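DUF3201 domain-containing protein (Pyrococcus furiosus, PDB 1YB3) is of unknown function, a single-chain alpha+beta protein of a hyperthermophilic archaeon, built round a seven-stranded antiparallel sheet. Local coordinates at residues V86-K91 / E142-F147; S95-E100 / R170-L175; K108-G113 / F121-H126. All coordinates share one frame; numbering follows the deposited sequence.

Overall arrangement
Interactions 1 and 3 lie in the same antiparallel sheet, where strand 144-150 sits between strand 82-90 and strand 108-112, and strand 120-123 forms one outer edge. Their centres are about 13 Å apart, and they meet where Asn146 N lies 2.8 Å from Tyr112 O, a probable hydrogen bond, with Ile145 packing on Ile111. Interaction 2 joins the start of helix 96-105 to the end of helix 155-171 and the C-terminal residues, its centre about 12 Å from that of interaction 1. The two share a core: Phe147 CZ comes 3.7 Å from Phe98 CE2, and Phe89 packs beside Leu174. Interactions 2 and 3 do not touch, their nearest atoms being about 5 Å apart. No active site is known.

Interaction 1. Residues V86-K91 / E142-F147; sequences VFAFPK and EEMINF
Met144, a selenomethionine, bends at chi2 (-63°), which sets SE beside Pro90, and again at chi3 (-55°), which brings CE back against the backbone where Phe89 joins Pro90. This is a central antiparallel pairing of the seven-stranded sheet, strand 82-90 against strand 144-150. The hydrogen-bonded pairs Phe87–Phe147 and Phe89–Ile145 alternate with the non-hydrogen-bonded pairs Ala88–Asn146 and Pro90–Met144. Pro90 can donate no N-H, but in a non-hydrogen-bonded pair with Met144 none would be used toward this strand. The bond from Ile145 N to Phe89 O, 2.9 Å, is almost straight at 178°. Just past the strand, Lys91 N donates to Glu143 O at 2.8 Å.

Phe87, Phe89, Ile145 and Phe147 line one face of the sheet. Here the side chains of Phe89 and Phe147 cross at about a right angle, and Phe147 CE2 lies in the plane of the Phe89 ring, at its edge and 4.0 Å from Phe89 CD2. Ile99 and Val102 of helix 96-105 pack on Phe147, and the ring of Phe165 meets that of Phe87. On the other face the methyl of Ala88 touches two side chains of the opposite strand: CB is 3.7 Å from Met144 CE and 3.3 Å from Asn146 OD1.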
loop_
_atom_site.group_PDB
_atom_site.type_symbol
_atom_site.label_atom_id
_atom_site.label_comp_id
_atom_site.label_asym_id
_atom_site.label_seq_id
_atom_site.Cartn_x
_atom_site.Cartn_y
_atom_site.Cartn_z
ATOM N N VAL A 86 1.061 1.913 -1.345
ATOM C CA VAL A 86 0.183 1.306 -2.341
ATOM C C VAL A 86 0.404 1.996 -3.672
ATOM O O VAL A 86 0.553 3.222 -3.708
ATOM C CB VAL A 86 -1.322 1.387 -1.898
ATOM C CG1 VAL A 86 -1.721 2.803 -1.548
ATOM C CG2 VAL A 86 -2.263 0.764 -2.959
ATOM N N PHE A 87 0.436 1.218 -4.762
ATOM C CA PHE A 87 0.455 1.788 -6.103
ATOM C C PHE A 87 -0.701 1.229 -6.898
ATOM O O PHE A 87 -0.988 0.032 -6.798
ATOM C CB PHE A 87 1.750 1.432 -6.825
ATOM C CG PHE A 87 2.904 2.339 -6.462
ATOM C CD1 PHE A 87 3.132 3.492 -7.194
ATOM C CD2 PHE A 87 3.744 2.023 -5.408
ATOM C CE1 PHE A 87 4.183 4.352 -6.877
ATOM C CE2 PHE A 87 4.824 2.889 -5.079
ATOM C CZ PHE A 87 5.023 4.035 -5.819
ATOM N N ALA A 88 -1.323 2.099 -7.689
ATOM C CA ALA A 88 -2.447 1.728 -8.554
ATOM C C ALA A 88 -1.970 1.739 -9.990
ATOM O O ALA A 88 -1.299 2.700 -10.418
ATOM C CB ALA A 88 -3.596 2.713 -8.380
ATOM N N PHE A 89 -2.353 0.712 -10.749
ATOM C CA PHE A 89 -2.024 0.636 -12.168
ATOM C C PHE A 89 -3.274 0.264 -12.983
ATOM O O PHE A 89 -4.094 -0.538 -12.505
ATOM C CB PHE A 89 -0.937 -0.404 -12.425
ATOM C CG PHE A 89 0.361 -0.140 -11.692
ATOM C CD1 PHE A 89 1.169 0.946 -12.048
ATOM C CD2 PHE A 89 0.791 -0.993 -10.680
ATOM C CE1 PHE A 89 2.379 1.185 -11.361
ATOM C CE2 PHE A 89 1.999 -0.765 -10.016
ATOM C CZ PHE A 89 2.784 0.333 -10.365
ATOM N N PRO A 90 -3.415 0.832 -14.205
ATOM C CA PRO A 90 -4.514 0.391 -15.074
ATOM C C PRO A 90 -4.394 -1.098 -15.409
ATOM O O PRO A 90 -3.314 -1.595 -15.712
ATOM C CB PRO A 90 -4.347 1.250 -16.340
ATOM C CG PRO A 90 -3.494 2.397 -15.945
ATOM C CD PRO A 90 -2.588 1.874 -14.849
ATOM N N LYS A 91 -5.522 -1.802 -15.353
ATOM C CA LYS A 91 -5.572 -3.236 -15.613
ATOM C C LYS A 91 -4.871 -3.623 -16.929
ATOM O O LYS A 91 -4.172 -4.633 -16.989
ATOM C CB LYS A 91 -7.049 -3.691 -15.610
ATOM C CG LYS A 91 -7.320 -5.157 -15.901
ATOM C CD LYS A 91 -8.821 -5.508 -15.695
ATOM C CE LYS A 91 -9.731 -4.921 -16.774
ATOM N NZ LYS A 91 -11.139 -5.470 -16.704
ATOM N N GLU A 142 -13.225 -3.915 -12.587
ATOM C CA GLU A 142 -12.320 -2.919 -11.997
ATOM C C GLU A 142 -11.228 -2.491 -12.989
ATOM O O GLU A 142 -10.528 -3.337 -13.548
ATOM C CB GLU A 142 -11.713 -3.454 -10.690
ATOM C CG GLU A 142 -12.733 -3.765 -9.561
ATOM C CD GLU A 142 -13.390 -2.533 -8.959
ATOM O OE1 GLU A 142 -12.707 -1.514 -8.741
ATOM O OE2 GLU A 142 -14.609 -2.580 -8.684
ATOM N N GLU A 143 -11.110 -1.183 -13.218
ATOM C CA GLU A 143 -10.120 -0.640 -14.154
ATOM C C GLU A 143 -8.743 -0.407 -13.507
ATOM O O GLU A 143 -7.718 -0.681 -14.128
ATOM C CB GLU A 143 -10.642 0.650 -14.799
ATOM C CG GLU A 143 -9.608 1.495 -15.567
ATOM C CD GLU A 143 -8.905 0.750 -16.706
ATOM O OE1 GLU A 143 -9.376 -0.338 -17.131
ATOM O OE2 GLU A 143 -7.871 1.269 -17.180
HETATM N N MSE A 144 -8.736 0.102 -12.279
HETATM C CA MSE A 144 -7.477 0.383 -11.554
HETATM C C MSE A 144 -7.257 -0.704 -10.508
HETATM O O MSE A 144 -8.163 -1.002 -9.714
HETATM C CB MSE A 144 -7.540 1.762 -10.879
HETATM C CG MSE A 144 -7.760 2.932 -11.842
HETATM SE SE MSE A 144 -6.278 3.118 -13.108
HETATM C CE MSE A 144 -4.850 3.249 -11.822
ATOM N N ILE A 145 -6.069 -1.311 -10.510
ATOM C CA ILE A 145 -5.748 -2.370 -9.557
ATOM C C ILE A 145 -4.670 -1.852 -8.615
ATOM O O ILE A 145 -3.634 -1.371 -9.075
ATOM C CB ILE A 145 -5.230 -3.664 -10.255
ATOM C CG1 ILE A 145 -6.147 -4.100 -11.429
ATOM C CG2 ILE A 145 -4.968 -4.797 -9.238
ATOM C CD1 ILE A 145 -7.658 -4.265 -11.074
ATOM N N ASN A 146 -4.930 -1.958 -7.312
ATOM C CA ASN A 146 -4.028 -1.476 -6.272
ATOM C C ASN A 146 -3.237 -2.608 -5.656
ATOM O O ASN A 146 -3.778 -3.699 -5.387
ATOM C CB ASN A 146 -4.812 -0.785 -5.158
ATOM C CG ASN A 146 -5.490 0.470 -5.617
ATOM O OD1 ASN A 146 -4.905 1.540 -5.604
ATOM N ND2 ASN A 146 -6.756 0.350 -6.011
ATOM N N PHE A 147 -1.944 -2.344 -5.400
ATOM C CA PHE A 147 -1.036 -3.293 -4.772
ATOM C C PHE A 147 -0.518 -2.602 -3.527
ATOM O O PHE A 147 0.194 -1.609 -3.638
ATOM C CB PHE A 147 0.137 -3.589 -5.720
ATOM C CG PHE A 147 -0.302 -4.236 -7.004
ATOM C CD1 PHE A 147 -0.232 -5.624 -7.162
ATOM C CD2 PHE A 147 -0.868 -3.450 -8.031
ATOM C CE1 PHE A 147 -0.696 -6.236 -8.348
ATOM C CE2 PHE A 147 -1.338 -4.037 -9.205
ATOM C CZ PHE A 147 -1.250 -5.441 -9.365
#

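Interaction 2. Residues S95-E100 / R170-L175; sequences SKEFIE and RRYNLL
A capped helix start meets a Schellman-terminated helix end here, with Phe98 of the one and Tyr172 of the other in edge-to-face contact. Ser95 is the N-cap of helix 96-105: its OG accepts a weak hydrogen bond, 3.4 Å long, from Phe98 N. Helix 155-171 closes with Asn173, whose phi is positive, as the C-prime residue; Leu174 N bonds back to Ala169 O and Asn173 N to Arg170 O. Tyr172 and Leu174, on either side of Asn173 in the chain, both point toward the first turn of the other helix, where Tyr172 meets the edge of the Phe98 ring and Leu174 one of its faces.

The CG of Phe98 stands anti to its backbone N (chi1 177°), directed at the C-terminal segment. Its ring turns an edge to the face of Tyr172, the planes at 69° and the centroids 5.4 Å apart. The closest atoms of the two rings are Phe98 CD1 and Tyr172 CD2, at 3.6 Å. A CH-pi contact adds to this, since Phe98 CB lies over the middle of the same tyrosine ring, 3.9 Å from its centroid. Leu174 reaches in tip to tip and sets CD1 over the centre of one Phe98 face, 3.7 Å from the ring centroid. The tyrosine hydroxyl is fixed by a hydrogen bond to Asp101 OD2, one turn further along helix 96-105, and Arg171 makes a long, weak ion pair with the same carboxylate oxygen.

The sheet lies beneath, with Phe98 on Phe147 of strand 144-150 and Leu174 on Phe89 of strand 82-90; Leu168 of helix 155-171 also touches Phe98, and helix 130-138 packs on Ile99 of the same helix turn.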
loop_
_atom_site.group_PDB
_atom_site.type_symbol
_atom_site.label_atom_id
_atom_site.label_comp_id
_atom_site.label_asym_id
_atom_site.label_seq_id
_atom_site.Cartn_x
_atom_site.Cartn_y
_atom_site.Cartn_z
ATOM N N SER A 95 -0.148 -7.862 -16.213
ATOM C CA SER A 95 0.010 -9.156 -16.845
ATOM C C SER A 95 0.034 -10.194 -15.746
ATOM O O SER A 95 0.321 -9.864 -14.586
ATOM C CB SER A 95 1.316 -9.196 -17.650
ATOM O OG SER A 95 2.439 -9.006 -16.805
ATOM N N LYS A 96 -0.259 -11.443 -16.109
ATOM C CA LYS A 96 -0.223 -12.552 -15.170
ATOM C C LYS A 96 1.142 -12.648 -14.480
ATOM O O LYS A 96 1.207 -12.868 -13.266
ATOM C CB LYS A 96 -0.576 -13.868 -15.885
ATOM C CG LYS A 96 -0.542 -15.117 -15.008
ATOM C CD LYS A 96 -0.829 -16.360 -15.861
ATOM C CE LYS A 96 0.040 -17.539 -15.448
ATOM N NZ LYS A 96 -0.051 -18.700 -16.399
ATOM N N GLU A 97 2.220 -12.457 -15.245
ATOM C CA GLU A 97 3.576 -12.580 -14.686
ATOM C C GLU A 97 3.889 -11.515 -13.632
ATOM O O GLU A 97 4.510 -11.817 -12.613
ATOM C CB GLU A 97 4.667 -12.601 -15.761
ATOM C CG GLU A 97 5.962 -13.247 -15.243
ATOM C CD GLU A 97 7.121 -13.171 -16.215
ATOM O OE1 GLU A 97 6.887 -12.984 -17.429
ATOM O OE2 GLU A 97 8.276 -13.309 -15.756
ATOM N N PHE A 98 3.455 -10.275 -13.873
ATOM C CA PHE A 98 3.637 -9.228 -12.853
ATOM C C PHE A 98 2.925 -9.621 -11.553
ATOM O O PHE A 98 3.507 -9.553 -10.477
ATOM C CB PHE A 98 3.144 -7.873 -13.335
ATOM C CG PHE A 98 3.248 -6.787 -12.284
ATOM C CD1 PHE A 98 4.497 -6.261 -11.919
ATOM C CD2 PHE A 98 2.106 -6.317 -11.640
ATOM C CE1 PHE A 98 4.605 -5.265 -10.950
ATOM C CE2 PHE A 98 2.193 -5.316 -10.663
ATOM C CZ PHE A 98 3.450 -4.785 -10.313
ATOM N N ILE A 99 1.677 -10.061 -11.672
ATOM C CA ILE A 99 0.899 -10.521 -10.521
ATOM C C ILE A 99 1.625 -11.636 -9.747
ATOM O O ILE A 99 1.749 -11.566 -8.518
ATOM C CB ILE A 99 -0.520 -11.010 -10.955
ATOM C CG1 ILE A 99 -1.275 -9.920 -11.739
ATOM C CG2 ILE A 99 -1.300 -11.560 -9.765
ATOM C CD1 ILE A 99 -1.368 -8.562 -11.084
ATOM N N GLU A 100 2.110 -12.655 -10.471
ATOM C CA GLU A 100 2.876 -13.756 -9.853
ATOM C C GLU A 100 4.130 -13.254 -9.110
ATOM O O GLU A 100 4.420 -13.680 -7.977
ATOM C CB GLU A 100 3.272 -14.817 -10.897
ATOM C CG GLU A 100 2.087 -15.572 -11.490
ATOM C CD GLU A 100 2.468 -16.469 -12.656
ATOM O OE1 GLU A 100 3.499 -16.211 -13.324
ATOM O OE2 GLU A 100 1.715 -17.431 -12.913
ATOM N N ARG A 170 9.635 -1.280 -12.638
ATOM C CA ARG A 170 10.484 -0.884 -13.776
ATOM C C ARG A 170 10.643 -2.028 -14.785
ATOM O O ARG A 170 10.604 -1.802 -16.002
ATOM C CB ARG A 170 11.867 -0.415 -13.291
ATOM C CG ARG A 170 11.887 0.948 -12.647
ATOM C CD ARG A 170 13.310 1.516 -12.645
ATOM N NE ARG A 170 13.384 2.787 -11.933
ATOM C CZ ARG A 170 13.980 2.954 -10.760
ATOM N NH1 ARG A 170 14.573 1.923 -10.147
ATOM N NH2 ARG A 170 13.987 4.157 -10.196
ATOM N N ARG A 171 10.800 -3.253 -14.284
ATOM C CA ARG A 171 10.937 -4.444 -15.145
ATOM C C ARG A 171 9.738 -4.653 -16.074
ATOM O O ARG A 171 9.882 -5.212 -17.170
ATOM C CB ARG A 171 11.119 -5.708 -14.311
ATOM C CG ARG A 171 12.468 -5.897 -13.638
ATOM C CD ARG A 171 12.485 -7.259 -12.883
ATOM N NE ARG A 171 11.962 -8.343 -13.718
ATOM C CZ ARG A 171 11.293 -9.408 -13.274
ATOM N NH1 ARG A 171 11.038 -9.576 -11.977
ATOM N NH2 ARG A 171 10.868 -10.316 -14.144
ATOM N N TYR A 172 8.561 -4.212 -15.625
ATOM C CA TYR A 172 7.336 -4.317 -16.398
ATOM C C TYR A 172 6.889 -2.998 -17.033
ATOM O O TYR A 172 5.756 -2.894 -17.522
ATOM C CB TYR A 172 6.224 -4.917 -15.518
ATOM C CG TYR A 172 6.462 -6.383 -15.230
ATOM C CD1 TYR A 172 5.927 -7.370 -16.063
ATOM C CD2 TYR A 172 7.259 -6.786 -14.155
ATOM C CE1 TYR A 172 6.154 -8.717 -15.820
ATOM C CE2 TYR A 172 7.488 -8.141 -13.897
ATOM C CZ TYR A 172 6.933 -9.095 -14.742
ATOM O OH TYR A 172 7.166 -10.434 -14.504
ATOM N N ASN A 173 7.780 -1.997 -17.025
ATOM C CA ASN A 173 7.511 -0.698 -17.638
ATOM C C ASN A 173 6.348 0.041 -16.979
ATOM O O ASN A 173 5.633 0.823 -17.623
ATOM C CB ASN A 173 7.249 -0.850 -19.151
ATOM C CG ASN A 173 7.415 0.448 -19.886
ATOM O OD1 ASN A 173 8.411 1.136 -19.695
ATOM N ND2 ASN A 173 6.432 0.806 -20.712
ATOM N N LEU A 174 6.162 -0.221 -15.692
ATOM C CA LEU A 174 5.074 0.385 -14.914
ATOM C C LEU A 174 5.499 1.651 -14.164
ATOM O O LEU A 174 4.662 2.547 -13.927
ATOM C CB LEU A 174 4.492 -0.642 -13.924
ATOM C CG LEU A 174 3.743 -1.834 -14.541
ATOM C CD1 LEU A 174 3.417 -2.833 -13.454
ATOM C CD2 LEU A 174 2.479 -1.412 -15.285
ATOM N N LEU A 175 6.781 1.713 -13.773
ATOM C CA LEU A 175 7.320 2.873 -13.061
ATOM C C LEU A 175 8.720 3.209 -13.522
ATOM O O LEU A 175 9.251 2.567 -14.427
ATOM C CB LEU A 175 7.336 2.661 -11.546
ATOM C CG LEU A 175 5.990 2.684 -10.807
ATOM C CD1 LEU A 175 6.220 2.341 -9.327
ATOM C CD2 LEU A 175 5.268 4.004 -10.954
ATOM O OXT LEU A 175 9.298 4.123 -12.954
#

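Interaction 3. Residues K108-G113 / F121-H126; sequences KLFIYG and FYNFEH
The aromatic contacts gather round Phe124, whose ring presents one face to Lys108 and an edge to Phe110. Its CG stands between the backbone N and the carbonyl carbon (chi1 82°), the placement from which the ring lies against Lys108 CA, 3.6 Å from the centroid. The lysine side chain runs alongside, CB and CG touching the ring. Toward Phe110 the packing is offset edge-to-face, planes 89° apart, with Phe124 CE2 3.6 Å from Phe110 CZ. An alanine in place of Phe124 would probably open a gap beside Lys108 and leave the Phe110 ring freer to shift.

Among apolar contacts, Ile111 and Tyr122 lie on the face away from Phe110 and Asn123, with Ile111 CD1 3.8 Å from Tyr122 CB; the Leu109 side chain crosses Tyr122 at about a right angle.

The backbone bonds show this beta hairpin to carry a classic beta bulge: Phe121 and Tyr122 both face Ile111, and both donate to Ile111 O, from Phe121 N at 2.7 Å and from Tyr122 N at 3.0 Å. Ile111 N returns a bond to Tyr122 O, and Phe124 N makes a weak one to Leu109 O.

Among polar side chains, Asn123 lies beside Phe110, its OD1 3.5 Å from Phe110 CE1. The same OD1 accepts from Glu125 N at 3.0 Å, forming an Asx turn.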
loop_
_atom_site.group_PDB
_atom_site.type_symbol
_atom_site.label_atom_id
_atom_site.label_comp_id
_atom_site.label_asym_id
_atom_site.label_seq_id
_atom_site.Cartn_x
_atom_site.Cartn_y
_atom_site.Cartn_z
ATOM N N LYS A 108 3.260 -8.829 3.536
ATOM C CA LYS A 108 1.901 -8.386 3.915
ATOM C C LYS A 108 1.279 -7.612 2.769
ATOM O O LYS A 108 1.123 -6.382 2.846
ATOM C CB LYS A 108 1.941 -7.541 5.206
ATOM C CG LYS A 108 2.522 -8.298 6.405
ATOM C CD LYS A 108 2.429 -7.481 7.682
ATOM C CE LYS A 108 3.305 -8.090 8.768
ATOM N NZ LYS A 108 3.285 -7.267 10.012
ATOM N N LEU A 109 0.957 -8.348 1.709
ATOM C CA LEU A 109 0.439 -7.801 0.460
ATOM C C LEU A 109 -1.062 -7.970 0.325
ATOM O O LEU A 109 -1.616 -9.032 0.631
ATOM C CB LEU A 109 1.117 -8.519 -0.720
ATOM C CG LEU A 109 0.636 -8.221 -2.137
ATOM C CD1 LEU A 109 1.060 -6.814 -2.541
ATOM C CD2 LEU A 109 1.216 -9.258 -3.092
ATOM N N PHE A 110 -1.695 -6.920 -0.172
ATOM C CA PHE A 110 -3.100 -6.944 -0.584
ATOM C C PHE A 110 -3.185 -6.443 -2.022
ATOM O O PHE A 110 -2.511 -5.482 -2.400
ATOM C CB PHE A 110 -3.954 -6.016 0.304
ATOM C CG PHE A 110 -3.960 -6.386 1.773
ATOM C CD1 PHE A 110 -5.013 -7.118 2.309
ATOM C CD2 PHE A 110 -2.921 -5.995 2.616
ATOM C CE1 PHE A 110 -5.027 -7.456 3.691
ATOM C CE2 PHE A 110 -2.916 -6.317 3.975
ATOM C CZ PHE A 110 -3.980 -7.062 4.516
ATOM N N ILE A 111 -4.045 -7.071 -2.823
ATOM C CA ILE A 111 -4.306 -6.575 -4.170
ATOM C C ILE A 111 -5.817 -6.422 -4.282
ATOM O O ILE A 111 -6.545 -7.384 -4.027
ATOM C CB ILE A 111 -3.832 -7.564 -5.249
ATOM C CG1 ILE A 111 -2.356 -7.936 -5.031
ATOM C CG2 ILE A 111 -4.052 -6.993 -6.653
ATOM C CD1 ILE A 111 -1.869 -9.090 -5.946
ATOM N N TYR A 112 -6.253 -5.225 -4.635
ATOM C CA TYR A 112 -7.686 -4.881 -4.572
ATOM C C TYR A 112 -8.065 -3.843 -5.600
ATOM O O TYR A 112 -7.212 -3.131 -6.097
ATOM C CB TYR A 112 -8.076 -4.431 -3.150
ATOM C CG TYR A 112 -7.268 -3.297 -2.534
ATOM C CD1 TYR A 112 -7.546 -1.959 -2.830
ATOM C CD2 TYR A 112 -6.236 -3.575 -1.623
ATOM C CE1 TYR A 112 -6.799 -0.903 -2.233
ATOM C CE2 TYR A 112 -5.495 -2.544 -1.022
ATOM C CZ TYR A 112 -5.776 -1.213 -1.334
ATOM O OH TYR A 112 -5.050 -0.187 -0.743
ATOM N N GLY A 113 -9.358 -3.768 -5.937
ATOM C CA GLY A 113 -9.860 -2.741 -6.852
ATOM C C GLY A 113 -10.119 -1.414 -6.162
ATOM O O GLY A 113 -9.352 -0.998 -5.291
ATOM N N PHE A 121 -8.706 -8.955 -4.520
ATOM C CA PHE A 121 -8.191 -9.976 -5.427
ATOM C C PHE A 121 -7.224 -10.943 -4.737
ATOM O O PHE A 121 -7.205 -12.145 -5.048
ATOM C CB PHE A 121 -7.511 -9.324 -6.637
ATOM C CG PHE A 121 -8.429 -8.489 -7.474
ATOM C CD1 PHE A 121 -9.416 -9.086 -8.271
ATOM C CD2 PHE A 121 -8.312 -7.095 -7.477
ATOM C CE1 PHE A 121 -10.266 -8.297 -9.051
ATOM C CE2 PHE A 121 -9.163 -6.305 -8.255
ATOM C CZ PHE A 121 -10.130 -6.910 -9.052
ATOM N N TYR A 122 -6.425 -10.406 -3.809
ATOM C CA TYR A 122 -5.460 -11.185 -3.043
ATOM C C TYR A 122 -5.367 -10.582 -1.651
ATOM O O TYR A 122 -5.296 -9.353 -1.497
ATOM C CB TYR A 122 -4.083 -11.161 -3.728
ATOM C CG TYR A 122 -2.974 -11.875 -2.977
ATOM C CD1 TYR A 122 -2.731 -13.245 -3.172
ATOM C CD2 TYR A 122 -2.148 -11.174 -2.090
ATOM C CE1 TYR A 122 -1.699 -13.895 -2.478
ATOM C CE2 TYR A 122 -1.130 -11.804 -1.396
ATOM C CZ TYR A 122 -0.896 -13.162 -1.596
ATOM O OH TYR A 122 0.134 -13.768 -0.905
ATOM N N ASN A 123 -5.396 -11.453 -0.648
ATOM C CA ASN A 123 -5.173 -11.099 0.750
ATOM C C ASN A 123 -4.159 -12.097 1.284
ATOM O O ASN A 123 -4.422 -13.303 1.275
ATOM C CB ASN A 123 -6.494 -11.195 1.537
ATOM C CG ASN A 123 -6.378 -10.669 2.958
ATOM O OD1 ASN A 123 -5.391 -10.893 3.629
ATOM N ND2 ASN A 123 -7.421 -9.980 3.430
ATOM N N PHE A 124 -3.004 -11.606 1.737
ATOM C CA PHE A 124 -1.897 -12.491 2.154
ATOM C C PHE A 124 -2.250 -13.371 3.357
ATOM O O PHE A 124 -1.585 -14.381 3.609
ATOM C CB PHE A 124 -0.654 -11.663 2.492
ATOM C CG PHE A 124 -0.669 -11.083 3.881
ATOM C CD1 PHE A 124 0.006 -11.723 4.927
ATOM C CD2 PHE A 124 -1.342 -9.880 4.144
ATOM C CE1 PHE A 124 0.008 -11.176 6.228
ATOM C CE2 PHE A 124 -1.344 -9.318 5.429
ATOM C CZ PHE A 124 -0.667 -9.974 6.480
ATOM N N GLU A 125 -3.259 -12.958 4.122
ATOM C CA GLU A 125 -3.693 -13.726 5.292
ATOM C C GLU A 125 -4.450 -14.991 4.900
ATOM O O GLU A 125 -4.487 -15.962 5.666
ATOM C CB GLU A 125 -4.534 -12.866 6.227
ATOM C CG GLU A 125 -3.756 -11.723 6.833
ATOM C CD GLU A 125 -4.028 -11.554 8.302
ATOM O OE1 GLU A 125 -5.162 -11.859 8.740
ATOM O OE2 GLU A 125 -3.101 -11.122 9.024
ATOM N N HIS A 126 -5.061 -14.963 3.722
ATOM C CA HIS A 126 -5.634 -16.163 3.121
ATOM C C HIS A 126 -5.251 -16.246 1.643
ATOM O O HIS A 126 -6.079 -16.009 0.765
ATOM C CB HIS A 126 -7.157 -16.275 3.363
ATOM C CG HIS A 126 -7.941 -15.034 3.051
ATOM N ND1 HIS A 126 -8.284 -14.110 4.014
ATOM C CD2 HIS A 126 -8.495 -14.594 1.894
ATOM C CE1 HIS A 126 -8.997 -13.143 3.460
ATOM N NE2 HIS A 126 -9.137 -13.412 2.173
#